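PDB 3DOR: protein CT_858 from Chlamydia trachomatis, which is probably a secreted serine-type endopeptidase, carrying a PDZ-like domain and a peptidase family S41 domain and forming a dimer in its mature form. Local coordinates for residues Glu318-Ile323 with Tyr350-Met355; Pro299-Gln304 with Asp470-Val475; Val268-Glu273 with Ile324-Ser329. One frame throughout, in Å; residues are numbered along the deposited sequence.

Contact 1 of 3, residues Glu318-Ile323 with Tyr350-Met355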
loop_
_atom_site.group_PDB
_atom_site.type_symbol
_atom_site.label_atom_id
_atom_site.label_comp_id
_atom_site.label_asym_id
_atom_site.label_seq_id
_atom_site.Cartn_x
_atom_site.Cartn_y
_atom_site.Cartn_z
ATOM N N GLU B 318 8.670 -25.457 -1.563
ATOM C CA GLU B 318 9.521 -26.538 -1.064
ATOM C C GLU B 318 8.720 -27.838 -0.999
ATOM O O GLU B 318 9.236 -28.917 -1.309
ATOM C CB GLU B 318 10.094 -26.188 0.316
ATOM C CG GLU B 318 11.409 -25.427 0.203
ATOM C CD GLU B 318 11.877 -24.829 1.510
ATOM O OE1 GLU B 318 11.756 -25.497 2.557
ATOM O OE2 GLU B 318 12.382 -23.688 1.483
ATOM N N GLU B 319 7.456 -27.741 -0.607
ATOM C CA GLU B 319 6.625 -28.931 -0.558
ATOM C C GLU B 319 6.363 -29.406 -1.991
ATOM O O GLU B 319 6.379 -30.608 -2.269
ATOM C CB GLU B 319 5.286 -28.656 0.127
ATOM C CG GLU B 319 4.401 -29.908 0.146
ATOM C CD GLU B 319 2.999 -29.643 0.641
ATOM O OE1 GLU B 319 2.865 -29.008 1.709
ATOM O OE2 GLU B 319 2.028 -30.077 -0.028
ATOM N N PHE B 320 6.121 -28.453 -2.891
ATOM C CA PHE B 320 5.859 -28.761 -4.296
ATOM C C PHE B 320 7.057 -29.545 -4.832
ATOM O O PHE B 320 6.900 -30.567 -5.511
ATOM C CB PHE B 320 5.678 -27.461 -5.092
ATOM C CG PHE B 320 5.242 -27.664 -6.525
ATOM C CD1 PHE B 320 3.894 -27.662 -6.861
ATOM C CD2 PHE B 320 6.177 -27.832 -7.536
ATOM C CE1 PHE B 320 3.482 -27.819 -8.191
ATOM C CE2 PHE B 320 5.771 -27.991 -8.870
ATOM C CZ PHE B 320 4.420 -27.982 -9.191
ATOM N N ALA B 321 8.255 -29.060 -4.514
ATOM C CA ALA B 321 9.481 -29.717 -4.950
ATOM C C ALA B 321 9.519 -31.149 -4.412
ATOM O O ALA B 321 9.892 -32.069 -5.128
ATOM C CB ALA B 321 10.711 -28.932 -4.464
ATOM N N LYS B 322 9.129 -31.339 -3.154
ATOM C CA LYS B 322 9.125 -32.682 -2.560
ATOM C C LYS B 322 8.191 -33.629 -3.331
ATOM O O LYS B 322 8.523 -34.787 -3.597
ATOM C CB LYS B 322 8.643 -32.631 -1.106
ATOM C CG LYS B 322 9.466 -31.785 -0.149
ATOM C CD LYS B 322 10.656 -32.551 0.387
ATOM C CE LYS B 322 11.352 -31.776 1.504
ATOM N NZ LYS B 322 10.447 -31.569 2.662
ATOM N N ILE B 323 7.008 -33.134 -3.665
ATOM C CA ILE B 323 6.032 -33.941 -4.385
ATOM C C ILE B 323 6.539 -34.332 -5.770
ATOM O O ILE B 323 6.426 -35.491 -6.175
ATOM C CB ILE B 323 4.688 -33.187 -4.504
ATOM C CG1 ILE B 323 4.150 -32.887 -3.102
ATOM C CG2 ILE B 323 3.687 -34.021 -5.281
ATOM C CD1 ILE B 323 3.080 -31.784 -3.053
ATOM N N TYR B 350 6.532 -19.121 -12.127
ATOM C CA TYR B 350 7.782 -19.484 -12.796
ATOM C C TYR B 350 8.543 -20.572 -12.044
ATOM O O TYR B 350 9.166 -21.429 -12.657
ATOM C CB TYR B 350 8.686 -18.250 -12.967
ATOM C CG TYR B 350 8.240 -17.279 -14.046
ATOM C CD1 TYR B 350 7.055 -17.485 -14.760
ATOM C CD2 TYR B 350 9.003 -16.152 -14.355
ATOM C CE1 TYR B 350 6.639 -16.593 -15.755
ATOM C CE2 TYR B 350 8.602 -15.259 -15.343
ATOM C CZ TYR B 350 7.419 -15.484 -16.038
ATOM O OH TYR B 350 7.020 -14.592 -17.002
ATOM N N ALA B 351 8.501 -20.535 -10.718
ATOM C CA ALA B 351 9.186 -21.545 -9.919
ATOM C C ALA B 351 8.563 -22.923 -10.166
ATOM O O ALA B 351 9.265 -23.913 -10.346
ATOM C CB ALA B 351 9.094 -21.191 -8.442
ATOM N N LEU B 352 7.241 -22.987 -10.170
ATOM C CA LEU B 352 6.559 -24.254 -10.401
ATOM C C LEU B 352 6.862 -24.801 -11.791
ATOM O O LEU B 352 7.112 -25.997 -11.946
ATOM C CB LEU B 352 5.052 -24.087 -10.205
ATOM C CG LEU B 352 4.660 -23.575 -8.813
ATOM C CD1 LEU B 352 3.161 -23.819 -8.602
ATOM C CD2 LEU B 352 5.466 -24.301 -7.727
ATOM N N LEU B 353 6.847 -23.933 -12.800
ATOM C CA LEU B 353 7.164 -24.363 -14.159
ATOM C C LEU B 353 8.600 -24.905 -14.231
ATOM O O LEU B 353 8.865 -25.892 -14.925
ATOM C CB LEU B 353 7.004 -23.194 -15.140
ATOM C CG LEU B 353 5.553 -22.804 -15.475
ATOM C CD1 LEU B 353 5.508 -21.427 -16.090
ATOM C CD2 LEU B 353 4.950 -23.827 -16.431
ATOM N N SER B 354 9.521 -24.265 -13.510
ATOM C CA SER B 354 10.920 -24.689 -13.526
ATOM C C SER B 354 11.105 -26.126 -13.031
ATOM O O SER B 354 12.090 -26.776 -13.365
ATOM C CB SER B 354 11.796 -23.737 -12.690
ATOM O OG SER B 354 11.712 -24.038 -11.312
ATOM N N MET B 355 10.153 -26.638 -12.262
ATOM C CA MET B 355 10.278 -27.996 -11.764
ATOM C C MET B 355 9.530 -29.021 -12.611
ATOM O O MET B 355 9.550 -30.224 -12.314
ATOM C CB MET B 355 9.806 -28.057 -10.313
ATOM C CG MET B 355 10.681 -27.230 -9.369
ATOM S SD MET B 355 10.168 -27.335 -7.639
ATOM C CE MET B 355 9.374 -25.795 -7.409
#

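Contact 2 of 3, residues Pro299-Gln304 with Asp470-Val475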
loop_
_atom_site.group_PDB
_atom_site.type_symbol
_atom_site.label_atom_id
_atom_site.label_comp_id
_atom_site.label_asym_id
_atom_site.label_seq_id
_atom_site.Cartn_x
_atom_site.Cartn_y
_atom_site.Cartn_z
ATOM N N PRO B 299 -3.939 -25.089 -6.887
ATOM C CA PRO B 299 -5.121 -24.264 -6.629
ATOM C C PRO B 299 -5.037 -22.758 -6.868
ATOM O O PRO B 299 -6.031 -22.127 -7.254
ATOM C CB PRO B 299 -5.452 -24.615 -5.179
ATOM C CG PRO B 299 -4.089 -24.688 -4.562
ATOM C CD PRO B 299 -3.237 -25.402 -5.623
ATOM N N THR B 300 -3.866 -22.181 -6.638
ATOM C CA THR B 300 -3.683 -20.748 -6.822
ATOM C C THR B 300 -2.203 -20.453 -6.988
ATOM O O THR B 300 -1.362 -21.283 -6.624
ATOM C CB THR B 300 -4.181 -19.963 -5.593
ATOM O OG1 THR B 300 -3.872 -18.575 -5.759
ATOM C CG2 THR B 300 -3.496 -20.468 -4.320
ATOM N N TYR B 301 -1.884 -19.285 -7.545
ATOM C CA TYR B 301 -0.497 -18.899 -7.703
ATOM C C TYR B 301 -0.104 -17.814 -6.706
ATOM O O TYR B 301 1.005 -17.283 -6.746
ATOM C CB TYR B 301 -0.191 -18.491 -9.151
ATOM C CG TYR B 301 -0.265 -19.682 -10.096
ATOM C CD1 TYR B 301 -1.394 -19.901 -10.886
ATOM C CD2 TYR B 301 0.759 -20.636 -10.137
ATOM C CE1 TYR B 301 -1.511 -21.045 -11.691
ATOM C CE2 TYR B 301 0.649 -21.791 -10.947
ATOM C CZ TYR B 301 -0.492 -21.983 -11.713
ATOM O OH TYR B 301 -0.648 -23.123 -12.474
ATOM N N SER B 302 -1.017 -17.466 -5.811
ATOM C CA SER B 302 -0.658 -16.514 -4.770
ATOM C C SER B 302 -0.476 -17.482 -3.602
ATOM O O SER B 302 -1.394 -17.741 -2.822
ATOM C CB SER B 302 -1.772 -15.485 -4.518
ATOM O OG SER B 302 -2.910 -16.073 -3.944
ATOM N N TRP B 303 0.721 -18.057 -3.534
ATOM C CA TRP B 303 1.053 -19.056 -2.529
ATOM C C TRP B 303 0.645 -18.751 -1.096
ATOM O O TRP B 303 0.293 -19.661 -0.350
ATOM C CB TRP B 303 2.555 -19.366 -2.573
ATOM C CG TRP B 303 3.432 -18.160 -2.485
ATOM C CD1 TRP B 303 3.764 -17.301 -3.499
ATOM C CD2 TRP B 303 4.119 -17.689 -1.320
ATOM N NE1 TRP B 303 4.622 -16.326 -3.034
ATOM C CE2 TRP B 303 4.854 -16.542 -1.701
ATOM C CE3 TRP B 303 4.184 -18.127 0.009
ATOM C CZ2 TRP B 303 5.652 -15.833 -0.798
ATOM C CZ3 TRP B 303 4.977 -17.419 0.906
ATOM C CH2 TRP B 303 5.699 -16.283 0.498
ATOM N N GLN B 304 0.684 -17.482 -0.715
ATOM C CA GLN B 304 0.337 -17.091 0.644
ATOM C C GLN B 304 -1.138 -17.309 0.992
ATOM O O GLN B 304 -1.492 -17.419 2.164
ATOM C CB GLN B 304 0.739 -15.624 0.874
ATOM C CG GLN B 304 2.186 -15.330 0.458
ATOM C CD GLN B 304 2.720 -13.993 0.966
ATOM O OE1 GLN B 304 2.926 -13.804 2.171
ATOM N NE2 GLN B 304 2.953 -13.062 0.045
ATOM N N ASP B 470 -3.828 -18.596 -16.635
ATOM C CA ASP B 470 -3.965 -18.478 -18.086
ATOM C C ASP B 470 -2.555 -18.858 -18.577
ATOM O O ASP B 470 -2.389 -19.686 -19.472
ATOM C CB ASP B 470 -4.202 -17.020 -18.550
ATOM C CG ASP B 470 -5.669 -16.614 -18.561
ATOM O OD1 ASP B 470 -6.486 -17.322 -19.189
ATOM O OD2 ASP B 470 -5.996 -15.569 -17.954
ATOM N N PHE B 471 -1.547 -18.234 -17.964
ATOM C CA PHE B 471 -0.137 -18.424 -18.341
ATOM C C PHE B 471 0.455 -19.831 -18.198
ATOM O O PHE B 471 1.229 -20.274 -19.064
ATOM C CB PHE B 471 0.755 -17.445 -17.557
ATOM C CG PHE B 471 0.355 -15.992 -17.694
ATOM C CD1 PHE B 471 0.743 -15.060 -16.724
ATOM C CD2 PHE B 471 -0.409 -15.554 -18.777
ATOM C CE1 PHE B 471 0.368 -13.701 -16.831
ATOM C CE2 PHE B 471 -0.788 -14.213 -18.897
ATOM C CZ PHE B 471 -0.400 -13.282 -17.921
ATOM N N PHE B 472 0.119 -20.517 -17.107
ATOM C CA PHE B 472 0.640 -21.862 -16.859
ATOM C C PHE B 472 0.421 -22.770 -18.072
ATOM O O PHE B 472 1.380 -23.294 -18.634
ATOM C CB PHE B 472 -0.010 -22.478 -15.597
ATOM C CG PHE B 472 0.540 -23.839 -15.214
ATOM C CD1 PHE B 472 1.775 -23.955 -14.585
ATOM C CD2 PHE B 472 -0.202 -25.003 -15.455
ATOM C CE1 PHE B 472 2.273 -25.214 -14.186
ATOM C CE2 PHE B 472 0.277 -26.263 -15.068
ATOM C CZ PHE B 472 1.523 -26.369 -14.427
ATOM N N PRO B 473 -0.837 -22.955 -18.511
ATOM C CA PRO B 473 -1.032 -23.827 -19.676
ATOM C C PRO B 473 -0.481 -23.275 -20.991
ATOM O O PRO B 473 -0.029 -24.040 -21.844
ATOM C CB PRO B 473 -2.547 -24.024 -19.712
ATOM C CG PRO B 473 -3.063 -22.735 -19.165
ATOM C CD PRO B 473 -2.133 -22.491 -17.985
ATOM N N VAL B 474 -0.496 -21.957 -21.158
ATOM C CA VAL B 474 0.002 -21.385 -22.404
ATOM C C VAL B 474 1.498 -21.656 -22.589
ATOM O O VAL B 474 1.947 -21.965 -23.697
ATOM C CB VAL B 474 -0.310 -19.845 -22.512
ATOM C CG1 VAL B 474 0.790 -18.996 -21.872
ATOM C CG2 VAL B 474 -0.496 -19.475 -23.973
ATOM N N VAL B 475 2.263 -21.572 -21.505
ATOM C CA VAL B 475 3.702 -21.831 -21.569
ATOM C C VAL B 475 3.950 -23.298 -21.908
ATOM O O VAL B 475 4.779 -23.621 -22.762
ATOM C CB VAL B 475 4.403 -21.511 -20.219
ATOM C CG1 VAL B 475 5.864 -21.954 -20.275
ATOM C CG2 VAL B 475 4.332 -20.004 -19.931
#

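Contact 3 of 3, residues Val268-Glu273 with Ile324-Ser329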
loop_
_atom_site.group_PDB
_atom_site.type_symbol
_atom_site.label_atom_id
_atom_site.label_comp_id
_atom_site.label_asym_id
_atom_site.label_seq_id
_atom_site.Cartn_x
_atom_site.Cartn_y
_atom_site.Cartn_z
ATOM N N VAL B 268 -5.760 -45.294 -4.983
ATOM C CA VAL B 268 -4.580 -44.585 -4.523
ATOM C C VAL B 268 -3.480 -45.487 -3.976
ATOM O O VAL B 268 -3.721 -46.310 -3.097
ATOM C CB VAL B 268 -4.966 -43.573 -3.435
ATOM C CG1 VAL B 268 -3.726 -42.871 -2.907
ATOM C CG2 VAL B 268 -5.948 -42.567 -4.007
ATOM N N ILE B 269 -2.271 -45.326 -4.499
ATOM C CA ILE B 269 -1.148 -46.114 -4.024
ATOM C C ILE B 269 -0.313 -45.240 -3.080
ATOM O O ILE B 269 0.425 -45.750 -2.234
ATOM C CB ILE B 269 -0.285 -46.653 -5.214
ATOM C CG1 ILE B 269 0.975 -45.820 -5.394
ATOM C CG2 ILE B 269 -1.099 -46.671 -6.493
ATOM C CD1 ILE B 269 2.130 -46.321 -4.555
ATOM N N TRP B 270 -0.439 -43.920 -3.226
ATOM C CA TRP B 270 0.278 -42.962 -2.374
ATOM C C TRP B 270 -0.458 -41.625 -2.304
ATOM O O TRP B 270 -1.005 -41.152 -3.298
ATOM C CB TRP B 270 1.691 -42.695 -2.895
ATOM C CG TRP B 270 2.428 -41.673 -2.065
ATOM C CD1 TRP B 270 2.991 -41.865 -0.832
ATOM C CD2 TRP B 270 2.661 -40.296 -2.399
ATOM N NE1 TRP B 270 3.562 -40.696 -0.380
ATOM C CE2 TRP B 270 3.373 -39.717 -1.320
ATOM C CE3 TRP B 270 2.336 -39.495 -3.499
ATOM C CZ2 TRP B 270 3.770 -38.376 -1.316
ATOM C CZ3 TRP B 270 2.729 -38.165 -3.497
ATOM C CH2 TRP B 270 3.437 -37.616 -2.409
ATOM N N GLU B 271 -0.451 -41.007 -1.131
ATOM C CA GLU B 271 -1.119 -39.727 -0.964
ATOM C C GLU B 271 -0.265 -38.787 -0.128
ATOM O O GLU B 271 0.212 -39.154 0.946
ATOM C CB GLU B 271 -2.496 -39.951 -0.324
ATOM C CG GLU B 271 -3.255 -38.688 0.033
ATOM C CD GLU B 271 -4.758 -38.926 0.163
ATOM O OE1 GLU B 271 -5.159 -39.964 0.742
ATOM O OE2 GLU B 271 -5.533 -38.065 -0.318
ATOM N N SER B 272 -0.065 -37.575 -0.636
ATOM C CA SER B 272 0.736 -36.570 0.050
ATOM C C SER B 272 -0.054 -36.015 1.233
ATOM O O SER B 272 -1.282 -35.981 1.204
ATOM C CB SER B 272 1.100 -35.449 -0.923
ATOM O OG SER B 272 2.027 -34.550 -0.347
ATOM N N GLU B 273 0.650 -35.561 2.262
ATOM C CA GLU B 273 -0.007 -35.063 3.465
ATOM C C GLU B 273 0.122 -33.578 3.785
ATOM O O GLU B 273 -0.297 -33.149 4.862
ATOM C CB GLU B 273 0.492 -35.850 4.681
ATOM C CG GLU B 273 0.240 -37.343 4.615
ATOM C CD GLU B 273 0.810 -38.080 5.819
ATOM O OE1 GLU B 273 0.631 -39.316 5.897
ATOM O OE2 GLU B 273 1.439 -37.427 6.685
ATOM N N ILE B 324 7.106 -33.377 -6.497
ATOM C CA ILE B 324 7.617 -33.682 -7.823
ATOM C C ILE B 324 8.733 -34.727 -7.772
ATOM O O ILE B 324 8.799 -35.612 -8.629
ATOM C CB ILE B 324 8.124 -32.418 -8.537
ATOM C CG1 ILE B 324 6.990 -31.395 -8.646
ATOM C CG2 ILE B 324 8.610 -32.784 -9.935
ATOM C CD1 ILE B 324 5.736 -31.933 -9.342
ATOM N N GLN B 325 9.608 -34.640 -6.775
ATOM C CA GLN B 325 10.669 -35.637 -6.662
ATOM C C GLN B 325 10.035 -37.016 -6.488
ATOM O O GLN B 325 10.487 -37.987 -7.073
ATOM C CB GLN B 325 11.598 -35.325 -5.485
ATOM C CG GLN B 325 12.689 -34.331 -5.827
ATOM C CD GLN B 325 13.574 -33.989 -4.633
ATOM O OE1 GLN B 325 13.084 -33.539 -3.588
ATOM N NE2 GLN B 325 14.883 -34.193 -4.784
ATOM N N VAL B 326 8.982 -37.104 -5.686
ATOM C CA VAL B 326 8.299 -38.379 -5.505
ATOM C C VAL B 326 7.711 -38.843 -6.840
ATOM O O VAL B 326 7.807 -40.017 -7.191
ATOM C CB VAL B 326 7.160 -38.266 -4.472
ATOM C CG1 VAL B 326 6.253 -39.513 -4.546
ATOM C CG2 VAL B 326 7.752 -38.127 -3.068
ATOM N N PHE B 327 7.103 -37.923 -7.584
ATOM C CA PHE B 327 6.497 -38.273 -8.876
ATOM C C PHE B 327 7.545 -38.736 -9.883
ATOM O O PHE B 327 7.312 -39.674 -10.638
ATOM C CB PHE B 327 5.736 -37.072 -9.479
ATOM C CG PHE B 327 4.419 -36.760 -8.804
ATOM C CD1 PHE B 327 3.876 -35.483 -8.878
ATOM C CD2 PHE B 327 3.695 -37.743 -8.152
ATOM C CE1 PHE B 327 2.626 -35.197 -8.314
ATOM C CE2 PHE B 327 2.452 -37.465 -7.589
ATOM C CZ PHE B 327 1.918 -36.196 -7.670
ATOM N N SER B 328 8.697 -38.073 -9.905
ATOM C CA SER B 328 9.753 -38.435 -10.850
ATOM C C SER B 328 10.246 -39.870 -10.710
ATOM O O SER B 328 10.693 -40.469 -11.681
ATOM C CB SER B 328 10.952 -37.491 -10.714
ATOM O OG SER B 328 10.610 -36.177 -11.095
ATOM N N SER B 329 10.154 -40.428 -9.510
ATOM C CA SER B 329 10.633 -41.787 -9.292
ATOM C C SER B 329 9.552 -42.842 -9.088
ATOM O O SER B 329 9.855 -44.022 -8.946
ATOM C CB SER B 329 11.570 -41.810 -8.077
ATOM O OG SER B 329 12.731 -41.041 -8.318
#

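Contact 1 of 3, residues Glu318-Ile323 with Tyr350-Met355
Phe320 and Leu352 are neighbours between two helices, their CA atoms 7.6 Å apart, and Ala321 lies near Met355, with CA atoms 7.1 Å apart. Residues 318-323 are regular helix throughout, whereas 350-355 belongs to the C-terminal part of helix 346-354, with Met355 N bonded to Leu352 O. No hydrogen bond passes between the two; side chains do all the work.

The centre is a CH-pi contact. Leu352 CD2 sits over one face of the Phe320 ring, 3.6 Å from the ring centroid and only 13° off its normal, so a methyl sits over the middle of the ring. Leu352 CD1 lies over the same face, above Phe320 CE1. With CG anti to its own backbone N (chi1 -173°), Phe320 carries the ring out to the neighbouring helix and lays a face against that leucine branch.

Met355 comes from another direction. Its sulfur stands at the ring edge, 5.4 Å from the Phe320 centroid, a Met-aromatic contact, while its CE lies obliquely against the same ring. SD rests 3.6 Å from Ala321 CB, and the bend about the CG-SD bond (chi3 -104°) sends the methyl to Phe320 CD2. His448 and Val451 also pack on the methionine side chain; on the far side of the helix, Leu353 leans on Phe472 and Leu476.

With no polar atom bridging the helices, dispersion and shape hold this buried seam together: one aromatic ring, gripped by a leucine methyl over its face and a thioether at its edge.

Contact 2 of 3, residues Pro299-Gln304 with Asp470-Val475
In the core of the S41 peptidase domain, the loop that leaves strand 290-297 drives a tyrosine against helix 468-478, and this single pair, Tyr301 with Phe472, makes the whole contact. The tyrosine meets the phenylalanine with its hydroxyl: Tyr301 OH lies over one face of the Phe472 ring, 3.0 Å above the plane and displaced toward the rim where the ring joins its CB. The nearest atom is Phe472 CG, 3.1 Å from Tyr301 OH, a close approach. Behind the oxygen, Tyr301 CZ rests 3.9 Å from Phe472 CB. The two side chains cross at about a right angle, yet the ring planes are inclined by only 35° with centroids 6.0 Å apart, an oblique pair.

A chi1 of -176° sends the Phe472 ring away from its own backbone N and under the hydroxyl. The polar end of Tyr301 is not left to the ring alone, since its OH is hydrogen-bonded to Gln338 OE1, and Phe472 touches that same glutamine. Leu349 packs on both aromatic residues.

The loop is shaped locally as well. Ser302 N donates to Thr300 OG1 over 3.1 Å in a nearly straight bond (175°), an ST turn spanning Tyr301, and the tyrosine backbone is tied to Gly343 and Ser345. On the helix side, both carboxylate oxygens of Asp470 are held by the loop at Thr489, Gly491 and Ala492. Here a loop following an interior strand of the mixed sheet packs against a helix of the alpha/beta core, an arrangement in keeping with the ClpP/crotonase clan to which the S41 peptidases belong.

Contact 3 of 3, residues Val268-Glu273 with Ile324-Ser329
Trp270 turns one face of its indole to Val326, whose CG1 methyl stands over the six-membered ring at 3.9 Å from the centroid and 9° off the normal. This CH-pi contact is nearly axial, and the same methyl is about equally far from CZ3 and CH2 of the tryptophan. The two side chains approach from opposite directions, the indole from the strand and the valine from the helix. The Phe327 side chain crosses that of the tryptophan at about a right angle, bringing CE2 to the indole edge, 4.2 Å from Trp270 CZ3. One residue of the helix therefore takes a face of the indole while the next takes its rim.

Torsions set up the meeting of indole and valine. The first torsion of Trp270 is fully extended (chi1 178°), reaching the indole out from the strand toward the helix. In Val326 it is CG1 that lies opposite the backbone N (chi1 167°), which aims that branch, rather than CG2, at the indole. On the opposite face of the indole, Ser272 N sits 3.8 Å above the plane and toward the rim, so the strand's own backbone runs past that face.

Strand 268-271 is an outermost strand, within this chain, of the mixed sheet, and helix 316-330 packs against it here. The strand carries a classic beta bulge: Ile269 and Trp270 both face Ile280 of strand 278-284, and the chain turns a corner at Ile269.

Further out, Ile280 also touches the side chains of Trp270 and Phe327, bringing the neighbouring strand into the same cluster. Tyr453 packs on Phe327 and on Ile324, one turn earlier in the helix. Near the end of that helix, Asn330 ND2 bonds to Val326 O and Lys455 NZ to Ser328 O.

How the contacts relate
From the N terminus, strand 268-271, outermost in the sheet within this chain, comes first, and contact 3 brings it back to helix 316-330 after a 50-residue excursion through the next two strands. Before that helix starts, the chain passes 299-304, which contact 2 later joins to helix 468-478 across 165 residues. Contact 3 therefore crosses contact 2, and it also crosses contact 1, which closes the short loop from helix 316-330 to helix 346-354 and nests within the span of contact 2. Helix 316-330 serves contacts 1 and 3 with consecutive segments, 318-323 and 324-329. Leu352 and Leu353 touch Tyr301 and Phe472, making helix 346-354 the bridge between contacts 1 and 2.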